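Local structure of UTP-glucose-1-phosphate uridylyltransferase 2 (Trypanosoma brucei, 3GUE) at residues I29-F32 and L33-A37; D318-G322 and V323-P327; F423-L426 and V427-G430; R474-D477 and N478-V481. The protein probably catalyses the reversible transfer of a uridylyl group from UTP to alpha-D-glucose 1-phosphate, giving UDP-glucose and diphosphate. All coordinates share one frame; numbering follows the deposited sequence.

The four contacts follow one another in series along the chain and fall into two pairs on opposite sides of its centre. Contact 1 lies in helix 26-40 and contact 2 at the end of helix 310-319; their centres are about 12 Å apart and they touch, Val323 packing on His30, Ile31 and Ile34. Contact 3, on helix 420-427 and the following loop, and contact 4, where strand 475-477 turns into strand 480-483, lie about 18 Å apart between centres. They belong to the C-terminal part, consistent with this family's left-handed beta-helix, whereas contacts 1 and 2 lie on the nucleotidyltransferase body that holds UDP-glucose. Contacts 1 and 4 are about 53 Å apart between centres.

Contact 1 (I29-F32 and L33-A37); sequences IHIF and LIQHA
Helix 26-40 carries this contact, a stretch of alpha-helix of about two and a half turns in which the backbone N-H groups of Leu33, Ile34, Gln35 and His36 donate to the carbonyls of Ile29, His30, Ile31 and Phe32, all i to i+4. The shortest bond runs from His36 N to Phe32 O, 2.8 Å. On the buried side the Phe32 and His36 rings meet obliquely, planes 60° apart, with Phe32 CE2 3.7 Å from His36 CD2 and near the plane of the imidazole at its edge. In both residues CG is anti to the backbone N (chi1 177° for Phe32, -161° for His36), which turns both rings toward helix 10-21 and strand 165-169. The imidazole is fixed at both nitrogens, NE2 to Phe173 O and ND1 to Arg40. Ile29 and Leu33 lie side by side next to this pair, Ile29 CG2 3.9 Å from Leu33 CD1. Ile31, Phe32 and Gln35 also line a pocket occupied by a dithiol, probably from the crystallisation liquor, to which Gln35 NE2 makes a weak hydrogen bond. On the more exposed flank, Ile34 CD1 approaches the His30 ring obliquely, 3.4 Å from His30 NE2.

Contact 2 (D318-G322 and V323-P327); sequences DEQLG and VLRLP
Val323 and Gln320 bury the most surface here, and they meet through backbone and water more than through their side-chain ends. Val323 N donates to Gln320 O over 3.2 Å, arriving well above the carbonyl plane, 62° out of it, so this bond makes no use of an in-plane position on the oxygen. Water 2 also reaches Gln320 O, at 2.6 Å, and donates to Val323 O, tying the two carbonyls together. Val323 CG2 lies over the preceding backbone, 3.5 Å from Gly322 C, because that branch stands beside the backbone N while CG1 is anti to it. Beyond the turn, the valine packs against helix 26-40. The backbone between the two residues forms a type I' beta turn from Gln320 to Val323, and it overlaps a Schellman motif that ends helix 310-319. Leu321, with positive phi, is the C-prime residue, and Gly322 N returns to Met317 O while Leu321 N bonds to Asp318 O. Gly322 has positive phi as well, a conformation that favours glycine. Gln320 then reaches forward along the departing chain. Its side chain bends at chi2 (-140°), bringing the amide across Arg325 at about a right angle, the flat groups 53° apart. Gln320 NE2 lies 3.7 Å from Arg325 NE, a packing contact between two N-H groups rather than a bond. Water 1 joins the same two residues, donating to Gln320 OE1 at 2.5 Å and accepting from Arg325 N at 2.8 Å.

Contact 3 (F423-L426 and V427-G430); sequences FEKL and VKGG
Phe423 and Val427, one helical turn apart, form the tightly packed side. Val427 CG2 sits over one face of the phenyl ring, offset toward its rim, in a CH-pi contact 4.1 Å from the Phe423 ring centroid and 19° off the ring normal. The other branch touches the far end of the ring, Val427 CG1 lying 3.8 Å from Phe423 CZ. With chi1 at -77°, the valine places CG2 between its own backbone N and carbonyl carbon, and this branch also comes within 3.4 Å of Phe423 O. Around the pair, Phe423 packs on Cys378, Leu381, Leu382 and Arg385 of helix 378-385, and the neighbouring Leu426 touches Leu412, Val446 and Phe448. The buried edge of the turn therefore joins helix 420-427 to helix 378-385 and to strands 409-412 and 446-448. From Val427 to Gly430 the chain makes a type I beta turn, closed by a hydrogen bond from Gly430 N to Val427 O, 2.9 Å. Gly430 has backbone angles that by themselves call for glycine, since a CB would press on the preceding carbonyl oxygen. The opposite, exposed flank is much looser. There the CE-NZ end of Lys428 lies against Lys425 CG, both atoms 3.8 Å from it, while the ammonium nitrogens, Lys425 NZ and Lys428 NZ, remain 5.5 Å apart. Lys428 also makes a long, weak ion pair with Glu447. A water bridges Lys425 to the turn, lying 2.6 Å from Lys425 O, to which it probably donates, and accepting from Gly429 N.

Contact 4 (R474-D477 and N478-V481); sequences RVLD and NEVV
Arg474 and Glu479 form a salt bridge across the bend, Arg474 NH2 to Glu479 OE2 at 3.1 Å. The carboxylate oxygen lies in the guanidinium plane, at its edge, yet the donor meets it from above the carboxylate plane, 52° out of it, and the N-H...O angle of 138° is far from straight. The two flat groups stand 67° apart. An extended glutamate chain carries the carboxylate back over the preceding strand, where a water accepts from Asp477 N at 2.8 Å and probably donates to Glu479 OE1, 2.9 Å away. This is the corner between strand 475-477, which pairs in parallel with strand 453-455, and strand 480-483, the outermost strand of a four-stranded parallel sheet, consistent with the C-terminal left-handed beta-helix of this family. Asn478 takes the left-handed helical backbone conformation at the bend, and its OD1 accepts from Asn457 N. Under the salt bridge lies Leu476, whose CD2 is 3.6 Å above one face of the Arg474 guanidinium plane, offset toward the rim. The same methyl presses on Val481, with Leu476 CD2 a tight 3.4 Å from Val481 CG2, and the leucine reaches on to Val458 and Ile460 of strand 458-462.

Contact 1 (I29-F32 and L33-A37)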
loop_
_atom_site.group_PDB
_atom_site.type_symbol
_atom_site.label_atom_id
_atom_site.label_comp_id
_atom_site.label_asym_id
_atom_site.label_seq_id
_atom_site.Cartn_x
_atom_site.Cartn_y
_atom_site.Cartn_z
ATOM N N ILE A 29 8.751 20.856 2.610
ATOM C CA ILE A 29 8.623 21.669 3.833
ATOM C C ILE A 29 7.401 22.592 3.695
ATOM O O ILE A 29 6.534 22.605 4.554
ATOM C CB ILE A 29 9.920 22.453 4.169
ATOM C CG1 ILE A 29 11.075 21.478 4.477
ATOM C CG2 ILE A 29 9.679 23.437 5.351
ATOM C CD1 ILE A 29 12.451 22.076 4.459
ATOM N N HIS A 30 7.333 23.313 2.581
ATOM C CA HIS A 30 6.211 24.210 2.263
ATOM C C HIS A 30 4.822 23.524 2.292
ATOM O O HIS A 30 3.898 24.031 2.921
ATOM C CB HIS A 30 6.504 24.930 0.933
ATOM C CG HIS A 30 5.355 25.712 0.377
ATOM N ND1 HIS A 30 5.066 25.745 -0.969
ATOM C CD2 HIS A 30 4.429 26.495 0.978
ATOM C CE1 HIS A 30 4.005 26.506 -1.174
ATOM N NE2 HIS A 30 3.602 26.977 -0.008
ATOM N N ILE A 31 4.680 22.396 1.593
ATOM C CA ILE A 31 3.449 21.600 1.603
ATOM C C ILE A 31 3.117 21.119 3.041
ATOM O O ILE A 31 1.969 21.214 3.482
ATOM C CB ILE A 31 3.547 20.396 0.615
ATOM C CG1 ILE A 31 3.873 20.889 -0.814
ATOM C CG2 ILE A 31 2.274 19.521 0.643
ATOM C CD1 ILE A 31 3.929 19.759 -1.892
ATOM N N PHE A 32 4.114 20.618 3.763
ATOM C CA PHE A 32 3.925 20.208 5.159
ATOM C C PHE A 32 3.408 21.342 6.063
ATOM O O PHE A 32 2.533 21.117 6.896
ATOM C CB PHE A 32 5.216 19.581 5.742
ATOM C CG PHE A 32 5.104 19.198 7.219
ATOM C CD1 PHE A 32 4.584 17.965 7.597
ATOM C CD2 PHE A 32 5.500 20.095 8.223
ATOM C CE1 PHE A 32 4.459 17.630 8.948
ATOM C CE2 PHE A 32 5.371 19.773 9.562
ATOM C CZ PHE A 32 4.864 18.548 9.932
ATOM N N LEU A 33 3.953 22.547 5.908
ATOM C CA LEU A 33 3.600 23.650 6.801
ATOM C C LEU A 33 2.215 24.201 6.470
ATOM O O LEU A 33 1.531 24.709 7.352
ATOM C CB LEU A 33 4.674 24.759 6.833
ATOM C CG LEU A 33 6.009 24.362 7.463
ATOM C CD1 LEU A 33 7.043 25.453 7.333
ATOM C CD2 LEU A 33 5.790 24.015 8.914
ATOM N N ILE A 34 1.808 24.048 5.205
ATOM C CA ILE A 34 0.413 24.254 4.782
ATOM C C ILE A 34 -0.506 23.345 5.591
ATOM O O ILE A 34 -1.445 23.833 6.232
ATOM C CB ILE A 34 0.228 23.992 3.250
ATOM C CG1 ILE A 34 0.750 25.194 2.466
ATOM C CG2 ILE A 34 -1.233 23.722 2.892
ATOM C CD1 ILE A 34 1.146 24.887 1.033
ATOM N N GLN A 35 -0.222 22.036 5.557
ATOM C CA GLN A 35 -0.991 21.032 6.295
ATOM C C GLN A 35 -0.970 21.242 7.818
ATOM O O GLN A 35 -1.989 21.032 8.485
ATOM C CB GLN A 35 -0.471 19.623 5.990
ATOM C CG GLN A 35 -0.415 19.237 4.513
ATOM C CD GLN A 35 0.261 17.913 4.304
ATOM O OE1 GLN A 35 1.208 17.571 5.020
ATOM N NE2 GLN A 35 -0.230 17.141 3.338
ATOM N N HIS A 36 0.209 21.602 8.340
ATOM C CA HIS A 36 0.454 21.993 9.741
ATOM C C HIS A 36 -0.429 23.138 10.238
ATOM O O HIS A 36 -1.021 23.048 11.346
ATOM C CB HIS A 36 1.924 22.418 9.927
ATOM C CG HIS A 36 2.386 22.411 11.351
ATOM N ND1 HIS A 36 1.989 23.352 12.269
ATOM C CD2 HIS A 36 3.207 21.560 12.014
ATOM C CE1 HIS A 36 2.563 23.096 13.434
ATOM N NE2 HIS A 36 3.310 22.013 13.302
ATOM N N ALA A 37 -0.445 24.235 9.468
ATOM C CA ALA A 37 -1.461 25.283 9.632
ATOM C C ALA A 37 -2.860 24.696 9.811
ATOM O O ALA A 37 -3.512 25.032 10.788
ATOM C CB ALA A 37 -1.444 26.258 8.475
#

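Contact 2 (D318-G322 and V323-P327)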
loop_
_atom_site.group_PDB
_atom_site.type_symbol
_atom_site.label_atom_id
_atom_site.label_comp_id
_atom_site.label_asym_id
_atom_site.label_seq_id
_atom_site.Cartn_x
_atom_site.Cartn_y
_atom_site.Cartn_z
ATOM N N ASP A 318 3.746 22.198 -12.756
ATOM C CA ASP A 318 4.141 23.533 -13.211
ATOM C C ASP A 318 3.048 24.542 -12.903
ATOM O O ASP A 318 3.310 25.584 -12.311
ATOM C CB ASP A 318 4.419 23.547 -14.725
ATOM C CG ASP A 318 5.822 23.060 -15.083
ATOM O OD1 ASP A 318 6.723 23.080 -14.204
ATOM O OD2 ASP A 318 6.029 22.697 -16.270
ATOM N N GLU A 319 1.829 24.212 -13.317
ATOM C CA GLU A 319 0.649 25.053 -13.136
ATOM C C GLU A 319 0.452 25.421 -11.660
ATOM O O GLU A 319 0.281 26.587 -11.319
ATOM C CB GLU A 319 -0.564 24.302 -13.688
ATOM C CG GLU A 319 -1.875 25.056 -13.779
ATOM C CD GLU A 319 -2.978 24.149 -14.291
ATOM O OE1 GLU A 319 -3.004 23.868 -15.511
ATOM O OE2 GLU A 319 -3.812 23.705 -13.470
ATOM N N GLN A 320 0.531 24.424 -10.789
ATOM C CA GLN A 320 0.257 24.606 -9.367
ATOM C C GLN A 320 1.509 24.928 -8.535
ATOM O O GLN A 320 1.465 24.919 -7.300
ATOM C CB GLN A 320 -0.491 23.385 -8.840
ATOM C CG GLN A 320 -1.665 23.010 -9.732
ATOM C CD GLN A 320 -2.877 22.591 -8.948
ATOM O OE1 GLN A 320 -3.388 21.471 -9.114
ATOM N NE2 GLN A 320 -3.351 23.483 -8.069
ATOM N N LEU A 321 2.610 25.222 -9.229
ATOM C CA LEU A 321 3.881 25.655 -8.623
ATOM C C LEU A 321 4.448 24.613 -7.651
ATOM O O LEU A 321 4.835 24.926 -6.520
ATOM C CB LEU A 321 3.735 27.046 -7.968
ATOM C CG LEU A 321 2.886 28.083 -8.736
ATOM C CD1 LEU A 321 2.090 28.976 -7.797
ATOM C CD2 LEU A 321 3.701 28.909 -9.728
ATOM N N GLY A 322 4.480 23.365 -8.113
ATOM C CA GLY A 322 4.965 22.222 -7.336
ATOM C C GLY A 322 4.116 21.776 -6.150
ATOM O O GLY A 322 4.547 20.913 -5.383
ATOM N N VAL A 323 2.910 22.339 -6.000
ATOM C CA VAL A 323 2.060 22.080 -4.820
ATOM C C VAL A 323 0.675 21.485 -5.172
ATOM O O VAL A 323 -0.290 22.228 -5.406
ATOM C CB VAL A 323 1.959 23.371 -3.892
ATOM C CG1 VAL A 323 1.099 23.123 -2.652
ATOM C CG2 VAL A 323 3.338 23.816 -3.463
ATOM N N LEU A 324 0.588 20.146 -5.222
ATOM C CA LEU A 324 -0.705 19.464 -5.391
ATOM C C LEU A 324 -1.563 19.577 -4.123
ATOM O O LEU A 324 -1.051 19.451 -3.010
ATOM C CB LEU A 324 -0.532 17.972 -5.726
ATOM C CG LEU A 324 0.127 17.610 -7.053
ATOM C CD1 LEU A 324 0.223 16.102 -7.222
ATOM C CD2 LEU A 324 -0.578 18.255 -8.261
ATOM N N ARG A 325 -2.866 19.787 -4.318
ATOM C CA ARG A 325 -3.810 19.936 -3.212
ATOM C C ARG A 325 -4.333 18.579 -2.759
ATOM O O ARG A 325 -5.546 18.400 -2.679
ATOM C CB ARG A 325 -5.015 20.807 -3.634
ATOM C CG ARG A 325 -4.681 22.133 -4.279
ATOM C CD ARG A 325 -5.942 22.930 -4.672
ATOM N NE ARG A 325 -6.333 22.745 -6.076
ATOM C CZ ARG A 325 -7.195 21.825 -6.513
ATOM N NH1 ARG A 325 -7.772 20.982 -5.671
ATOM N NH2 ARG A 325 -7.482 21.743 -7.808
ATOM N N LEU A 326 -3.447 17.614 -2.494
ATOM C CA LEU A 326 -3.886 16.325 -1.965
ATOM C C LEU A 326 -4.435 16.510 -0.549
ATOM O O LEU A 326 -3.886 17.289 0.225
ATOM C CB LEU A 326 -2.732 15.311 -1.964
ATOM C CG LEU A 326 -2.227 14.744 -3.302
ATOM C CD1 LEU A 326 -0.991 13.898 -3.064
ATOM C CD2 LEU A 326 -3.274 13.885 -3.984
ATOM N N PRO A 327 -5.522 15.804 -0.204
ATOM C CA PRO A 327 -6.060 15.939 1.164
ATOM C C PRO A 327 -5.147 15.347 2.239
ATOM O O PRO A 327 -4.662 14.195 2.115
ATOM C CB PRO A 327 -7.398 15.195 1.106
ATOM C CG PRO A 327 -7.293 14.287 -0.040
ATOM C CD PRO A 327 -6.300 14.859 -1.017
HETATM O O HOH W 1 -3.710 20.274 -6.903
HETATM O O HOH W 2 -0.542 25.362 -5.741
HETATM O O HOH W 3 2.504 18.365 -4.501
#

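Contact 3 (F423-L426 and V427-G430)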
loop_
_atom_site.group_PDB
_atom_site.type_symbol
_atom_site.label_atom_id
_atom_site.label_comp_id
_atom_site.label_asym_id
_atom_site.label_seq_id
_atom_site.Cartn_x
_atom_site.Cartn_y
_atom_site.Cartn_z
ATOM N N PHE A 423 2.669 -13.112 15.510
ATOM C CA PHE A 423 2.281 -13.877 14.323
ATOM C C PHE A 423 3.234 -15.037 14.136
ATOM O O PHE A 423 2.841 -16.073 13.632
ATOM C CB PHE A 423 2.268 -13.006 13.044
ATOM C CG PHE A 423 2.048 -13.811 11.764
ATOM C CD1 PHE A 423 0.858 -14.524 11.560
ATOM C CD2 PHE A 423 3.030 -13.850 10.768
ATOM C CE1 PHE A 423 0.661 -15.300 10.387
ATOM C CE2 PHE A 423 2.845 -14.608 9.597
ATOM C CZ PHE A 423 1.641 -15.340 9.412
ATOM N N GLU A 424 4.491 -14.818 14.512
ATOM C CA GLU A 424 5.562 -15.822 14.472
ATOM C C GLU A 424 5.289 -17.109 15.266
ATOM O O GLU A 424 5.636 -18.200 14.809
ATOM C CB GLU A 424 6.894 -15.178 14.838
ATOM C CG GLU A 424 7.422 -14.325 13.675
ATOM C CD GLU A 424 8.661 -13.536 13.984
ATOM O OE1 GLU A 424 9.115 -12.809 13.080
ATOM O OE2 GLU A 424 9.185 -13.626 15.114
ATOM N N LYS A 425 4.657 -17.000 16.429
ATOM C CA LYS A 425 4.245 -18.198 17.163
ATOM C C LYS A 425 3.150 -19.029 16.479
ATOM O O LYS A 425 3.137 -20.276 16.580
ATOM C CB LYS A 425 3.894 -17.861 18.621
ATOM C CG LYS A 425 5.146 -17.994 19.530
ATOM C CD LYS A 425 5.178 -17.032 20.698
ATOM C CE LYS A 425 6.096 -15.853 20.402
ATOM N NZ LYS A 425 7.548 -16.169 20.692
ATOM N N LEU A 426 2.243 -18.339 15.779
ATOM C CA LEU A 426 1.118 -18.982 15.097
ATOM C C LEU A 426 1.547 -19.963 13.984
ATOM O O LEU A 426 0.993 -21.071 13.869
ATOM C CB LEU A 426 0.160 -17.909 14.532
ATOM C CG LEU A 426 -1.109 -18.414 13.859
ATOM C CD1 LEU A 426 -1.971 -19.124 14.933
ATOM C CD2 LEU A 426 -1.922 -17.286 13.182
ATOM N N VAL A 427 2.515 -19.532 13.166
ATOM C CA VAL A 427 2.999 -20.269 12.006
ATOM C C VAL A 427 4.373 -20.945 12.226
ATOM O O VAL A 427 4.901 -21.593 11.314
ATOM C CB VAL A 427 3.159 -19.334 10.784
ATOM C CG1 VAL A 427 1.808 -19.015 10.147
ATOM C CG2 VAL A 427 3.922 -18.068 11.160
ATOM N N LYS A 428 4.941 -20.764 13.416
ATOM C CA LYS A 428 6.227 -21.332 13.808
ATOM C C LYS A 428 6.363 -22.797 13.385
ATOM O O LYS A 428 7.334 -23.184 12.742
ATOM C CB LYS A 428 6.347 -21.219 15.330
ATOM C CG LYS A 428 7.553 -21.845 15.941
ATOM C CD LYS A 428 7.263 -22.227 17.381
ATOM C CE LYS A 428 7.139 -21.027 18.289
ATOM N NZ LYS A 428 6.622 -21.474 19.618
ATOM N N GLY A 429 5.383 -23.609 13.772
ATOM C CA GLY A 429 5.421 -25.042 13.475
ATOM C C GLY A 429 4.748 -25.411 12.171
ATOM O O GLY A 429 4.602 -26.596 11.858
ATOM N N GLY A 430 4.326 -24.393 11.416
ATOM C CA GLY A 430 3.678 -24.611 10.131
ATOM C C GLY A 430 2.654 -23.592 9.670
ATOM O O GLY A 430 1.779 -23.159 10.426
HETATM O O HOH W 4 3.469 -22.709 15.644
#

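Contact 4 (R474-D477 and N478-V481)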
loop_
_atom_site.group_PDB
_atom_site.type_symbol
_atom_site.label_atom_id
_atom_site.label_comp_id
_atom_site.label_asym_id
_atom_site.label_seq_id
_atom_site.Cartn_x
_atom_site.Cartn_y
_atom_site.Cartn_z
ATOM N N ARG A 474 -3.777 -32.310 11.324
ATOM C CA ARG A 474 -5.166 -31.976 11.713
ATOM C C ARG A 474 -5.952 -31.351 10.557
ATOM O O ARG A 474 -5.507 -30.386 9.938
ATOM C CB ARG A 474 -5.168 -31.015 12.908
ATOM C CG ARG A 474 -6.545 -30.583 13.398
ATOM C CD ARG A 474 -7.083 -31.537 14.442
ATOM N NE ARG A 474 -8.418 -31.156 14.915
ATOM C CZ ARG A 474 -8.655 -30.458 16.022
ATOM N NH1 ARG A 474 -7.653 -30.055 16.801
ATOM N NH2 ARG A 474 -9.898 -30.165 16.354
ATOM N N VAL A 475 -7.107 -31.927 10.259
ATOM C CA VAL A 475 -8.061 -31.332 9.312
ATOM C C VAL A 475 -9.141 -30.580 10.105
ATOM O O VAL A 475 -9.875 -31.169 10.908
ATOM C CB VAL A 475 -8.752 -32.405 8.395
ATOM C CG1 VAL A 475 -9.792 -31.725 7.481
ATOM C CG2 VAL A 475 -7.736 -33.192 7.581
ATOM N N LEU A 476 -9.222 -29.277 9.884
ATOM C CA LEU A 476 -10.293 -28.479 10.440
ATOM C C LEU A 476 -11.257 -28.123 9.325
ATOM O O LEU A 476 -10.981 -27.247 8.486
ATOM C CB LEU A 476 -9.746 -27.228 11.108
ATOM C CG LEU A 476 -8.897 -27.438 12.355
ATOM C CD1 LEU A 476 -7.957 -26.275 12.431
ATOM C CD2 LEU A 476 -9.765 -27.578 13.631
ATOM N N ASP A 477 -12.385 -28.822 9.332
ATOM C CA ASP A 477 -13.359 -28.759 8.250
ATOM C C ASP A 477 -14.661 -28.136 8.760
ATOM O O ASP A 477 -15.463 -28.822 9.416
ATOM C CB ASP A 477 -13.619 -30.184 7.755
ATOM C CG ASP A 477 -14.408 -30.231 6.459
ATOM O OD1 ASP A 477 -14.803 -29.166 5.943
ATOM O OD2 ASP A 477 -14.623 -31.357 5.958
ATOM N N ASN A 478 -14.861 -26.846 8.478
ATOM C CA ASN A 478 -16.037 -26.124 8.972
ATOM C C ASN A 478 -16.281 -26.298 10.488
ATOM O O ASN A 478 -17.431 -26.421 10.955
ATOM C CB ASN A 478 -17.271 -26.527 8.151
ATOM C CG ASN A 478 -17.540 -25.566 7.045
ATOM O OD1 ASN A 478 -17.987 -24.440 7.286
ATOM N ND2 ASN A 478 -17.217 -25.970 5.815
ATOM N N GLU A 479 -15.185 -26.300 11.242
ATOM C CA GLU A 479 -15.193 -26.651 12.660
ATOM C C GLU A 479 -14.939 -25.427 13.532
ATOM O O GLU A 479 -14.222 -24.511 13.141
ATOM C CB GLU A 479 -14.122 -27.716 12.905
ATOM C CG GLU A 479 -13.895 -28.165 14.341
ATOM C CD GLU A 479 -12.974 -29.393 14.427
ATOM O OE1 GLU A 479 -12.336 -29.738 13.411
ATOM O OE2 GLU A 479 -12.903 -30.021 15.506
ATOM N N VAL A 480 -15.540 -25.436 14.716
ATOM C CA VAL A 480 -15.304 -24.438 15.733
ATOM C C VAL A 480 -14.582 -25.161 16.866
ATOM O O VAL A 480 -15.115 -26.134 17.425
ATOM C CB VAL A 480 -16.644 -23.802 16.218
ATOM C CG1 VAL A 480 -16.470 -23.067 17.544
ATOM C CG2 VAL A 480 -17.212 -22.866 15.159
ATOM N N VAL A 481 -13.385 -24.677 17.194
ATOM C CA VAL A 481 -12.541 -25.239 18.256
ATOM C C VAL A 481 -12.479 -24.256 19.425
ATOM O O VAL A 481 -12.081 -23.109 19.269
ATOM C CB VAL A 481 -11.114 -25.615 17.723
ATOM C CG1 VAL A 481 -10.207 -26.190 18.825
ATOM C CG2 VAL A 481 -11.230 -26.604 16.565
HETATM O O HOH W 5 -13.298 -30.919 10.895
HETATM O O HOH W 6 -15.718 -27.624 3.430
#